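Long-range contacts in methylmalonyl-CoA carboxyltransferase 12S subunit (Propionibacterium freudenreichii, PDB 1ON3), which catalyses the transfer of the carboxyl group of methylmalonyl-CoA to the biotin of the 1.3S subunit of transcarboxylase, giving propanoyl-CoA and carboxylated biotin: residues 268-273 against 322-327; 273-278 against 296-301; 260-265 against 361-366. All blocks are in the same frame, centred on the assembly; numbering follows the deposited sequence.

Contact 1 of 3, residues 268-273 against 322-327; sequences PNNDVS and RVNGRS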
ATOM      1  N   PRO E 268      18.164  32.398  -1.516  1.00 18.75           N
ATOM      2  CA  PRO E 268      18.429  31.995  -2.898  1.00 20.54           C
ATOM      3  C   PRO E 268      19.139  33.018  -3.765  1.00 24.28           C
ATOM      4  O   PRO E 268      18.762  34.192  -3.798  1.00 24.81           O
ATOM      5  CB  PRO E 268      17.037  31.677  -3.446  1.00 20.01           C
ATOM      6  CG  PRO E 268      16.208  31.406  -2.212  1.00 22.02           C
ATOM      7  CD  PRO E 268      16.716  32.424  -1.247  1.00 19.00           C
ATOM      8  N   ASN E 269      20.179  32.569  -4.457  1.00 19.74           N
ATOM      9  CA  ASN E 269      20.909  33.428  -5.381  1.00 22.84           C
ATOM     10  C   ASN E 269      20.521  32.814  -6.725  1.00 27.34           C
ATOM     11  O   ASN E 269      20.852  31.655  -7.001  1.00 23.79           O
ATOM     12  CB  ASN E 269      22.418  33.317  -5.163  1.00 26.40           C
ATOM     13  CG  ASN E 269      23.202  34.302  -6.001  1.00 27.06           C
ATOM     14  OD1 ASN E 269      23.078  34.333  -7.219  1.00 31.28           O
ATOM     15  ND2 ASN E 269      24.021  35.116  -5.346  1.00 36.77           N
ATOM     16  N   ASN E 270      19.802  33.562  -7.554  1.00 26.39           N
ATOM     17  CA  ASN E 270      19.371  33.003  -8.830  1.00 30.08           C
ATOM     18  C   ASN E 270      20.215  33.377 -10.033  1.00 24.56           C
ATOM     19  O   ASN E 270      19.895  32.996 -11.157  1.00 26.54           O
ATOM     20  CB  ASN E 270      17.904  33.344  -9.088  1.00 32.47           C
ATOM     21  CG  ASN E 270      16.988  32.793  -8.013  1.00 35.12           C
ATOM     22  OD1 ASN E 270      16.937  31.582  -7.780  1.00 32.73           O
ATOM     23  ND2 ASN E 270      16.264  33.683  -7.346  1.00 41.13           N
ATOM     24  N   ASP E 271      21.296  34.107  -9.815  1.00 26.62           N
ATOM     25  CA  ASP E 271      22.143  34.456 -10.939  1.00 30.41           C
ATOM     26  C   ASP E 271      23.012  33.258 -11.309  1.00 28.91           C
ATOM     27  O   ASP E 271      23.685  32.678 -10.454  1.00 26.75           O
ATOM     28  CB  ASP E 271      23.049  35.640 -10.613  1.00 30.53           C
ATOM     29  CG  ASP E 271      23.930  36.021 -11.792  1.00 38.72           C
ATOM     30  OD1 ASP E 271      23.373  36.393 -12.848  1.00 42.75           O
ATOM     31  OD2 ASP E 271      25.171  35.936 -11.675  1.00 36.79           O
ATOM     32  N   VAL E 272      22.989  32.891 -12.583  1.00 24.60           N
ATOM     33  CA  VAL E 272      23.786  31.774 -13.061  1.00 26.42           C
ATOM     34  C   VAL E 272      24.638  32.206 -14.250  1.00 25.22           C
ATOM     35  O   VAL E 272      25.032  31.383 -15.076  1.00 23.80           O
ATOM     36  CB  VAL E 272      22.888  30.569 -13.458  1.00 26.96           C
ATOM     37  CG1 VAL E 272      22.262  29.959 -12.207  1.00 21.88           C
ATOM     38  CG2 VAL E 272      21.795  31.017 -14.415  1.00 26.53           C
ATOM     39  N   SER E 273      24.933  33.503 -14.314  1.00 24.24           N
ATOM     40  CA  SER E 273      25.731  34.058 -15.403  1.00 24.25           C
ATOM     41  C   SER E 273      27.079  33.355 -15.459  1.00 25.68           C
ATOM     42  O   SER E 273      27.535  32.792 -14.465  1.00 25.86           O
ATOM     43  CB  SER E 273      25.926  35.564 -15.205  1.00 26.53           C
ATOM     44  OG  SER E 273      26.577  35.834 -13.979  1.00 32.03           O
ATOM     45  N   ARG E 322      24.482  25.430  -1.387  1.00 13.40           N
ATOM     46  CA  ARG E 322      23.198  25.681  -2.000  1.00 11.71           C
ATOM     47  C   ARG E 322      23.339  26.192  -3.420  1.00 11.21           C
ATOM     48  O   ARG E 322      24.308  26.887  -3.761  1.00 15.63           O
ATOM     49  CB  ARG E 322      22.400  26.689  -1.171  1.00 11.26           C
ATOM     50  CG  ARG E 322      21.825  26.112   0.125  1.00 10.39           C
ATOM     51  CD  ARG E 322      21.064  27.164   0.900  1.00 13.29           C
ATOM     52  NE  ARG E 322      20.672  26.675   2.218  1.00 14.32           N
ATOM     53  CZ  ARG E 322      21.323  26.929   3.346  1.00 10.40           C
ATOM     54  NH1 ARG E 322      22.419  27.677   3.342  1.00 12.30           N
ATOM     55  NH2 ARG E 322      20.871  26.425   4.487  1.00 12.37           N
ATOM     56  N   VAL E 323      22.389  25.804  -4.258  1.00 15.50           N
ATOM     57  CA  VAL E 323      22.359  26.287  -5.628  1.00 17.82           C
ATOM     58  C   VAL E 323      20.943  26.816  -5.793  1.00 15.08           C
ATOM     59  O   VAL E 323      19.977  26.070  -5.659  1.00 19.22           O
ATOM     60  CB  VAL E 323      22.643  25.168  -6.656  1.00 18.84           C
ATOM     61  CG1 VAL E 323      22.533  25.745  -8.075  1.00 17.52           C
ATOM     62  CG2 VAL E 323      24.060  24.609  -6.440  1.00 12.79           C
ATOM     63  N   ASN E 324      20.825  28.112  -6.060  1.00 18.50           N
ATOM     64  CA  ASN E 324      19.516  28.745  -6.203  1.00 16.28           C
ATOM     65  C   ASN E 324      18.695  28.508  -4.932  1.00 18.33           C
ATOM     66  O   ASN E 324      17.486  28.273  -4.989  1.00 16.02           O
ATOM     67  CB  ASN E 324      18.775  28.184  -7.416  1.00 19.17           C
ATOM     68  CG  ASN E 324      19.490  28.482  -8.740  1.00 19.59           C
ATOM     69  OD1 ASN E 324      19.322  27.750  -9.710  1.00 19.84           O
ATOM     70  ND2 ASN E 324      20.268  29.560  -8.781  1.00 19.53           N
ATOM     71  N   GLY E 325      19.370  28.563  -3.786  1.00 16.23           N
ATOM     72  CA  GLY E 325      18.706  28.374  -2.502  1.00 17.65           C
ATOM     73  C   GLY E 325      18.434  26.949  -2.058  1.00 17.18           C
ATOM     74  O   GLY E 325      18.040  26.723  -0.913  1.00 16.86           O
ATOM     75  N   ARG E 326      18.653  25.982  -2.945  1.00 14.40           N
ATOM     76  CA  ARG E 326      18.395  24.576  -2.629  1.00 12.07           C
ATOM     77  C   ARG E 326      19.615  23.891  -2.012  1.00 15.26           C
ATOM     78  O   ARG E 326      20.730  24.004  -2.544  1.00 16.32           O
ATOM     79  CB  ARG E 326      17.994  23.829  -3.919  1.00 12.74           C
ATOM     80  CG  ARG E 326      17.661  22.357  -3.781  1.00 12.34           C
ATOM     81  CD  ARG E 326      17.762  21.667  -5.147  1.00 17.38           C
ATOM     82  NE  ARG E 326      16.924  22.312  -6.169  1.00 16.99           N
ATOM     83  CZ  ARG E 326      15.597  22.207  -6.209  1.00 20.91           C
ATOM     84  NH1 ARG E 326      14.969  21.478  -5.300  1.00 17.52           N
ATOM     85  NH2 ARG E 326      14.897  22.857  -7.129  1.00 18.70           N
ATOM     86  N   SER E 327      19.406  23.190  -0.893  1.00 14.77           N
ATOM     87  CA  SER E 327      20.487  22.453  -0.244  1.00 14.32           C
ATOM     88  C   SER E 327      20.984  21.359  -1.180  1.00 12.84           C
ATOM     89  O   SER E 327      20.180  20.647  -1.787  1.00 13.63           O
ATOM     90  CB  SER E 327      20.029  21.760   1.054  1.00 11.48           C
ATOM     91  OG  SER E 327      19.720  22.677   2.091  1.00 14.84           O
TER
HETATM   92  O   HOH W   1      15.613  29.634  -6.296  1.00 29.89           O

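Contact 2 of 3, residues 273-278 against 296-301; sequences SPNTEL and IAKIVD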
ATOM      1  N   SER E 273      24.933  33.503 -14.314  1.00 24.24           N
ATOM      2  CA  SER E 273      25.731  34.058 -15.403  1.00 24.25           C
ATOM      3  C   SER E 273      27.079  33.355 -15.459  1.00 25.68           C
ATOM      4  O   SER E 273      27.535  32.792 -14.465  1.00 25.86           O
ATOM      5  CB  SER E 273      25.926  35.564 -15.205  1.00 26.53           C
ATOM      6  OG  SER E 273      26.577  35.834 -13.979  1.00 32.03           O
ATOM      7  N   PRO E 274      27.730  33.366 -16.631  1.00 23.73           N
ATOM      8  CA  PRO E 274      29.033  32.708 -16.775  1.00 22.75           C
ATOM      9  C   PRO E 274      30.105  33.345 -15.908  1.00 24.70           C
ATOM     10  O   PRO E 274      30.017  34.525 -15.583  1.00 28.36           O
ATOM     11  CB  PRO E 274      29.343  32.877 -18.265  1.00 22.54           C
ATOM     12  CG  PRO E 274      27.978  32.917 -18.899  1.00 23.59           C
ATOM     13  CD  PRO E 274      27.220  33.818 -17.940  1.00 17.16           C
ATOM     14  N   ASN E 275      31.097  32.556 -15.509  1.00 20.37           N
ATOM     15  CA  ASN E 275      32.215  33.071 -14.734  1.00 23.50           C
ATOM     16  C   ASN E 275      33.460  32.479 -15.376  1.00 25.55           C
ATOM     17  O   ASN E 275      33.798  31.319 -15.148  1.00 25.62           O
ATOM     18  CB  ASN E 275      32.145  32.656 -13.264  1.00 25.36           C
ATOM     19  CG  ASN E 275      33.211  33.345 -12.425  1.00 25.90           C
ATOM     20  OD1 ASN E 275      34.246  33.759 -12.943  1.00 26.37           O
ATOM     21  ND2 ASN E 275      32.966  33.464 -11.128  1.00 27.93           N
ATOM     22  N   THR E 276      34.140  33.282 -16.183  1.00 20.81           N
ATOM     23  CA  THR E 276      35.326  32.832 -16.893  1.00 24.15           C
ATOM     24  C   THR E 276      36.507  32.438 -16.018  1.00 23.01           C
ATOM     25  O   THR E 276      37.412  31.751 -16.485  1.00 21.93           O
ATOM     26  CB  THR E 276      35.795  33.904 -17.891  1.00 25.02           C
ATOM     27  OG1 THR E 276      36.128  35.094 -17.171  1.00 21.33           O
ATOM     28  CG2 THR E 276      34.680  34.212 -18.894  1.00 25.79           C
ATOM     29  N   GLU E 277      36.509  32.864 -14.757  1.00 23.82           N
ATOM     30  CA  GLU E 277      37.608  32.520 -13.868  1.00 23.34           C
ATOM     31  C   GLU E 277      37.679  31.014 -13.671  1.00 20.87           C
ATOM     32  O   GLU E 277      38.742  30.477 -13.389  1.00 19.80           O
ATOM     33  CB  GLU E 277      37.455  33.200 -12.505  1.00 29.81           C
ATOM     34  CG  GLU E 277      37.477  34.717 -12.557  1.00 37.89           C
ATOM     35  CD  GLU E 277      37.437  35.344 -11.173  1.00 45.58           C
ATOM     36  OE1 GLU E 277      38.475  35.324 -10.477  1.00 49.03           O
ATOM     37  OE2 GLU E 277      36.362  35.848 -10.777  1.00 47.40           O
ATOM     38  N   LEU E 278      36.545  30.339 -13.838  1.00 21.17           N
ATOM     39  CA  LEU E 278      36.491  28.884 -13.686  1.00 20.54           C
ATOM     40  C   LEU E 278      37.348  28.164 -14.733  1.00 24.83           C
ATOM     41  O   LEU E 278      37.771  27.021 -14.526  1.00 17.88           O
ATOM     42  CB  LEU E 278      35.049  28.401 -13.793  1.00 17.95           C
ATOM     43  CG  LEU E 278      34.194  28.531 -12.531  1.00 23.78           C
ATOM     44  CD1 LEU E 278      32.704  28.424 -12.882  1.00 18.29           C
ATOM     45  CD2 LEU E 278      34.624  27.439 -11.531  1.00 20.57           C
ATOM     46  N   ILE E 296      34.326  24.980  -6.203  1.00 12.54           N
ATOM     47  CA  ILE E 296      33.079  24.977  -5.446  1.00 10.74           C
ATOM     48  C   ILE E 296      32.633  26.399  -5.128  1.00 11.21           C
ATOM     49  O   ILE E 296      31.482  26.749  -5.354  1.00 14.23           O
ATOM     50  CB  ILE E 296      33.225  24.181  -4.112  1.00 10.04           C
ATOM     51  CG1 ILE E 296      33.483  22.696  -4.424  1.00 12.03           C
ATOM     52  CG2 ILE E 296      31.957  24.363  -3.238  1.00 14.90           C
ATOM     53  CD1 ILE E 296      33.749  21.802  -3.187  1.00 12.95           C
ATOM     54  N   ALA E 297      33.545  27.214  -4.602  1.00 12.99           N
ATOM     55  CA  ALA E 297      33.215  28.587  -4.229  1.00 14.24           C
ATOM     56  C   ALA E 297      32.617  29.389  -5.374  1.00 16.90           C
ATOM     57  O   ALA E 297      31.738  30.230  -5.160  1.00 17.19           O
ATOM     58  CB  ALA E 297      34.444  29.298  -3.689  1.00 16.95           C
ATOM     59  N   LYS E 298      33.076  29.128  -6.592  1.00 17.82           N
ATOM     60  CA  LYS E 298      32.564  29.856  -7.747  1.00 21.59           C
ATOM     61  C   LYS E 298      31.264  29.325  -8.327  1.00 21.73           C
ATOM     62  O   LYS E 298      30.663  29.974  -9.185  1.00 22.08           O
ATOM     63  CB  LYS E 298      33.632  29.927  -8.841  1.00 20.85           C
ATOM     64  CG  LYS E 298      34.856  30.709  -8.397  1.00 24.60           C
ATOM     65  CD  LYS E 298      35.883  30.870  -9.500  1.00 32.66           C
ATOM     66  CE  LYS E 298      37.108  31.606  -8.968  1.00 36.75           C
ATOM     67  NZ  LYS E 298      36.746  32.905  -8.325  1.00 40.23           N
ATOM     68  N   ILE E 299      30.803  28.167  -7.865  1.00 18.24           N
ATOM     69  CA  ILE E 299      29.566  27.637  -8.412  1.00 14.72           C
ATOM     70  C   ILE E 299      28.386  27.589  -7.443  1.00 15.06           C
ATOM     71  O   ILE E 299      27.237  27.521  -7.874  1.00 15.34           O
ATOM     72  CB  ILE E 299      29.773  26.242  -9.028  1.00 20.20           C
ATOM     73  CG1 ILE E 299      30.208  25.241  -7.965  1.00 21.61           C
ATOM     74  CG2 ILE E 299      30.849  26.320 -10.115  1.00 25.99           C
ATOM     75  CD1 ILE E 299      30.290  23.815  -8.487  1.00 25.80           C
ATOM     76  N   VAL E 300      28.653  27.637  -6.143  1.00 14.88           N
ATOM     77  CA  VAL E 300      27.564  27.597  -5.169  1.00 11.62           C
ATOM     78  C   VAL E 300      27.153  29.009  -4.752  1.00 14.64           C
ATOM     79  O   VAL E 300      27.947  29.949  -4.848  1.00 12.67           O
ATOM     80  CB  VAL E 300      27.959  26.773  -3.900  1.00 13.16           C
ATOM     81  CG1 VAL E 300      28.400  25.386  -4.310  1.00 13.81           C
ATOM     82  CG2 VAL E 300      29.062  27.462  -3.122  1.00 14.05           C
ATOM     83  N   ASP E 301      25.910  29.148  -4.289  1.00 17.90           N
ATOM     84  CA  ASP E 301      25.376  30.443  -3.870  1.00 14.66           C
ATOM     85  C   ASP E 301      26.280  31.189  -2.904  1.00 17.29           C
ATOM     86  O   ASP E 301      26.646  30.669  -1.856  1.00 16.55           O
ATOM     87  CB  ASP E 301      24.002  30.283  -3.196  1.00 13.22           C
ATOM     88  CG  ASP E 301      22.877  29.999  -4.180  1.00 19.94           C
ATOM     89  OD1 ASP E 301      21.701  30.022  -3.740  1.00 19.23           O
ATOM     90  OD2 ASP E 301      23.156  29.757  -5.376  1.00 16.68           O
TER
HETATM   91  O   HOH W   2      30.900  32.764  -9.542  1.00 31.62           O

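Contact 3 of 3, residues 260-265 against 361-366; sequences TEEASF and NIPLVQ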
ATOM      1  N   THR E 260      10.297  13.184   4.901  1.00 10.91           N
ATOM      2  CA  THR E 260       9.177  13.342   3.977  1.00  9.76           C
ATOM      3  C   THR E 260       9.255  14.700   3.269  1.00 12.84           C
ATOM      4  O   THR E 260       8.427  14.998   2.402  1.00 15.13           O
ATOM      5  CB  THR E 260       7.795  13.273   4.696  1.00 15.43           C
ATOM      6  OG1 THR E 260       7.664  14.390   5.582  1.00 11.63           O
ATOM      7  CG2 THR E 260       7.659  11.990   5.500  1.00 14.15           C
ATOM      8  N   GLU E 261      10.256  15.505   3.620  1.00  9.56           N
ATOM      9  CA  GLU E 261      10.418  16.847   3.038  1.00 14.46           C
ATOM     10  C   GLU E 261      11.826  17.125   2.485  1.00 15.17           C
ATOM     11  O   GLU E 261      12.792  16.438   2.818  1.00 15.77           O
ATOM     12  CB  GLU E 261      10.125  17.905   4.114  1.00 15.81           C
ATOM     13  CG  GLU E 261       8.741  17.814   4.745  1.00 22.83           C
ATOM     14  CD  GLU E 261       8.694  18.396   6.154  1.00 27.40           C
ATOM     15  OE1 GLU E 261       9.513  19.290   6.475  1.00 27.92           O
ATOM     16  OE2 GLU E 261       7.824  17.965   6.941  1.00 35.77           O
ATOM     17  N   GLU E 262      11.935  18.141   1.638  1.00 16.06           N
ATOM     18  CA  GLU E 262      13.234  18.553   1.123  1.00 17.08           C
ATOM     19  C   GLU E 262      13.478  19.798   1.958  1.00 19.95           C
ATOM     20  O   GLU E 262      12.515  20.451   2.380  1.00 19.77           O
ATOM     21  CB  GLU E 262      13.164  18.910  -0.362  1.00 22.57           C
ATOM     22  CG  GLU E 262      14.515  19.286  -0.946  1.00 23.95           C
ATOM     23  CD  GLU E 262      14.485  19.440  -2.456  1.00 28.39           C
ATOM     24  OE1 GLU E 262      15.562  19.710  -3.042  1.00 23.23           O
ATOM     25  OE2 GLU E 262      13.391  19.289  -3.049  1.00 26.08           O
ATOM     26  N   ALA E 263      14.735  20.134   2.221  1.00 11.96           N
ATOM     27  CA  ALA E 263      15.017  21.303   3.049  1.00 13.44           C
ATOM     28  C   ALA E 263      14.439  22.580   2.441  1.00 15.19           C
ATOM     29  O   ALA E 263      14.386  22.734   1.217  1.00 13.38           O
ATOM     30  CB  ALA E 263      16.517  21.461   3.242  1.00 16.24           C
ATOM     31  N   SER E 264      13.998  23.494   3.298  1.00 14.08           N
ATOM     32  CA  SER E 264      13.465  24.764   2.819  1.00 17.84           C
ATOM     33  C   SER E 264      14.622  25.572   2.213  1.00 20.11           C
ATOM     34  O   SER E 264      15.758  25.524   2.706  1.00 18.25           O
ATOM     35  CB  SER E 264      12.823  25.530   3.981  1.00 18.97           C
ATOM     36  OG  SER E 264      11.790  24.756   4.559  1.00 22.57           O
ATOM     37  N   PHE E 265      14.345  26.289   1.128  1.00 16.20           N
ATOM     38  CA  PHE E 265      15.369  27.096   0.478  1.00 16.63           C
ATOM     39  C   PHE E 265      15.760  28.237   1.403  1.00 18.97           C
ATOM     40  O   PHE E 265      14.929  28.742   2.163  1.00 14.79           O
ATOM     41  CB  PHE E 265      14.845  27.683  -0.839  1.00 17.55           C
ATOM     42  CG  PHE E 265      14.620  26.666  -1.928  1.00 19.91           C
ATOM     43  CD1 PHE E 265      14.714  25.296  -1.678  1.00 19.16           C
ATOM     44  CD2 PHE E 265      14.289  27.086  -3.212  1.00 20.87           C
ATOM     45  CE1 PHE E 265      14.481  24.374  -2.689  1.00 22.61           C
ATOM     46  CE2 PHE E 265      14.054  26.161  -4.230  1.00 24.61           C
ATOM     47  CZ  PHE E 265      14.150  24.809  -3.966  1.00 22.26           C
ATOM     48  N   ASN E 361      16.720  13.521   1.214  1.00 11.63           N
ATOM     49  CA  ASN E 361      16.361  14.175  -0.040  1.00 12.08           C
ATOM     50  C   ASN E 361      17.192  15.356  -0.515  1.00 14.10           C
ATOM     51  O   ASN E 361      16.662  16.284  -1.129  1.00 13.28           O
ATOM     52  CB  ASN E 361      14.891  14.580   0.060  1.00  9.33           C
ATOM     53  CG  ASN E 361      14.041  13.491   0.688  1.00 10.37           C
ATOM     54  OD1 ASN E 361      14.013  12.361   0.201  1.00 12.37           O
ATOM     55  ND2 ASN E 361      13.351  13.818   1.784  1.00 13.19           N
ATOM     56  N   ILE E 362      18.494  15.307  -0.245  1.00 13.18           N
ATOM     57  CA  ILE E 362      19.432  16.361  -0.641  1.00 10.76           C
ATOM     58  C   ILE E 362      20.178  15.907  -1.910  1.00 12.36           C
ATOM     59  O   ILE E 362      20.909  14.910  -1.877  1.00 13.65           O
ATOM     60  CB  ILE E 362      20.459  16.593   0.495  1.00 10.09           C
ATOM     61  CG1 ILE E 362      19.721  17.046   1.759  1.00 13.95           C
ATOM     62  CG2 ILE E 362      21.536  17.601   0.067  1.00 10.86           C
ATOM     63  CD1 ILE E 362      20.613  17.240   2.959  1.00 13.96           C
ATOM     64  N   PRO E 363      20.001  16.619  -3.044  1.00 12.31           N
ATOM     65  CA  PRO E 363      20.693  16.224  -4.284  1.00  9.05           C
ATOM     66  C   PRO E 363      22.202  16.171  -4.084  1.00 11.47           C
ATOM     67  O   PRO E 363      22.750  16.878  -3.246  1.00 10.76           O
ATOM     68  CB  PRO E 363      20.305  17.319  -5.279  1.00 11.08           C
ATOM     69  CG  PRO E 363      18.954  17.752  -4.798  1.00 10.81           C
ATOM     70  CD  PRO E 363      19.151  17.799  -3.278  1.00 11.65           C
ATOM     71  N   LEU E 364      22.855  15.345  -4.893  1.00  9.61           N
ATOM     72  CA  LEU E 364      24.291  15.138  -4.832  1.00  7.14           C
ATOM     73  C   LEU E 364      24.990  15.632  -6.090  1.00  9.26           C
ATOM     74  O   LEU E 364      24.656  15.219  -7.206  1.00 14.49           O
ATOM     75  CB  LEU E 364      24.580  13.642  -4.633  1.00  9.35           C
ATOM     76  CG  LEU E 364      24.297  13.161  -3.198  1.00  7.69           C
ATOM     77  CD1 LEU E 364      24.018  11.674  -3.176  1.00  9.40           C
ATOM     78  CD2 LEU E 364      25.456  13.537  -2.305  1.00  7.04           C
ATOM     79  N   VAL E 365      25.974  16.498  -5.892  1.00 11.73           N
ATOM     80  CA  VAL E 365      26.746  17.071  -6.985  1.00 13.89           C
ATOM     81  C   VAL E 365      28.201  16.638  -6.852  1.00 11.08           C
ATOM     82  O   VAL E 365      28.844  16.881  -5.827  1.00 12.88           O
ATOM     83  CB  VAL E 365      26.671  18.620  -6.959  1.00 11.33           C
ATOM     84  CG1 VAL E 365      27.542  19.215  -8.073  1.00 11.76           C
ATOM     85  CG2 VAL E 365      25.220  19.064  -7.123  1.00 10.94           C
ATOM     86  N   GLN E 366      28.702  15.980  -7.890  1.00 12.09           N
ATOM     87  CA  GLN E 366      30.085  15.498  -7.924  1.00 11.38           C
ATOM     88  C   GLN E 366      30.967  16.341  -8.844  1.00 12.77           C
ATOM     89  O   GLN E 366      30.542  16.726  -9.939  1.00 11.74           O
ATOM     90  CB  GLN E 366      30.149  14.044  -8.435  1.00 11.95           C
ATOM     91  CG  GLN E 366      29.571  12.974  -7.493  1.00  8.85           C
ATOM     92  CD  GLN E 366      28.085  13.165  -7.232  1.00 10.41           C
ATOM     93  OE1 GLN E 366      27.670  13.346  -6.088  1.00 10.69           O
ATOM     94  NE2 GLN E 366      27.278  13.122  -8.297  1.00  8.00           N
TER
HETATM   95  O   HOH W   3      16.537  18.401   1.216  1.00 14.19           O

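Contact 1 of 3, residues 268-273 against 322-327
A tight type I' turn, Val323 to Arg326, joins the antiparallel strands 316-323 and 326-333, and its two corner residues, Asn324 and Gly325, meet the linker 268-273. The main tie is the Asn324 carboxamide: ND2 donates to Asn269 O at 2.8 Å, in the carbonyl plane and on a lone pair, with Asn269 O only 4° out of the amide plane of Asn324. The first torsion (chi1 -63°) sets CG of Asn324 beside its backbone N, and from there ND2 reaches Asn269 O. The same oxygen also receives a CA-H...O contact from Asn324 CA at 3.3 Å. Around this bond, Val272 CG1 packs against ND2 at 4.0 Å, and Asn270 OD1 stands 3.9 Å from Asn324 CB, the two amide planes 44° apart. A water donates to both Asn270 OD1 and Asn324 O and so bridges the two segments a second time. Both corners of this beta hairpin have positive phi, as a type I' turn requires. At Gly325 the lack of a side chain also matters, because Pro268 packs against it, CA to CA 3.7 Å, and a CB here would run into Pro268 CG. Asp301 grips both the turn and the linker: OD1 accepts from Asn269 N and Gly325 N, OD2 from Asn324 N. The Asp271 N-H closes an Asx turn on Asn269 OD1 within the linker.

Contact 2 of 3, residues 273-278 against 296-301
Both Lys298 and Leu278 carry CG anti to the carbonyl carbon and beside the backbone N, and Lys298 then runs straight through chi2 and chi3 before chi4 (-54°) bends NZ aside. The two side chains slide past each other in opposite directions, Leu278 CD2 lying 3.8 Å from Lys298 CB and 4.2 Å from its CD. Further out, the lysine crosses Glu277 at about a right angle: CE rests 3.9 Å from Glu277 CB, and NZ faces both carboxylate oxygens. Lys298 NZ to Glu277 OE1, 3.7 Å, is a long salt bridge, so the pairing of charges is loose. Glu277 is placed by the turn it sits in. Asn275 to Leu278 is a type I turn leading into helix 278-281, and Asn275 OD1 accepts from Glu277 N at 3.0 Å, a capping bond whose donor is tilted 29° from the carbonyl plane. The other end of that amide faces helix 293-299: a water accepts from Asn275 ND2 and donates to Lys298 O, tying the cap of one helix to the backbone near the end of the other. On the buried side, Leu278 CD1 packs against Ile299 CG2 at 3.9 Å, the two side chains crossing at about a right angle. An alanine in place of Leu278 would probably open a gap beside Ile299 CG2 and leave the inner part of the Lys298 chain without its apolar neighbour. Ile299 also touches Thr495 and Ile499 of helix 495-505, while Arg496 of that helix donates from NH1 to Ile299 O.

Contact 3 of 3, residues 260-265 against 361-366
Asn361 reaches across to the linker 260-265 with its side-chain amide, and CB, CG and ND2 all come close to the Glu261 carbonyl. CB is 3.9 Å from Glu261 O and CG 3.8 Å from it; ND2 at the tip closes in to 2.9 Å and donates a hydrogen bond with an N-H...O angle of 158°. The oxygen lies close to the amide plane of Asn361, yet the donor stands above the carbonyl plane of Glu261, 54° out of it. ND2 also donates to Asn259 O, so two backbone carbonyls, those of Asn259 and Glu261, hold this amide. Glu262 approaches the same asparagine from its backbone side. Its CG, anti to the backbone N (chi1 -177°), lies 3.7 Å from Asn361 O, and the extended chain carries OE1 to 4.1 Å from Pro363 CD, crossing the proline at about a right angle. That carboxylate is engaged mainly by Arg326, through a salt bridge. A water accepts from Ala263 N and gives a weak bond to Asn361 O.

With its positive phi, Asn361 is the C-prime residue of a Schellman motif ending helix 344-359, and Lys517 of a second subunit packs on it. Beyond it the chain passes through Pro363 into strand 364-370, which lies beside strand 326-333, while Leu503 of helix 495-505 touches the proline.

How the contacts relate
The linker between helices 241-253 and 278-281 supplies one side of all three contacts, meeting in turn the loop that leads into strand 364-370, the hairpin and helix 293-299. Contacts 1 and 2, centres about 11 Å apart, share Ser273 and are joined by Asp301: its OD1 lies 2.7 Å from Gly325 N, and its N lies 2.8 Å from Arg322 O. Contact 1 meets contact 3, centres about 13 Å apart, through the salt bridge of Arg326 NH1 to Glu262 OE1 at 2.9 Å. Contacts 2 and 3 do not touch, their centres being about 21 Å apart. No residue in the six segments belongs to the methylmalonyl-CoA or methylmalonic acid pockets.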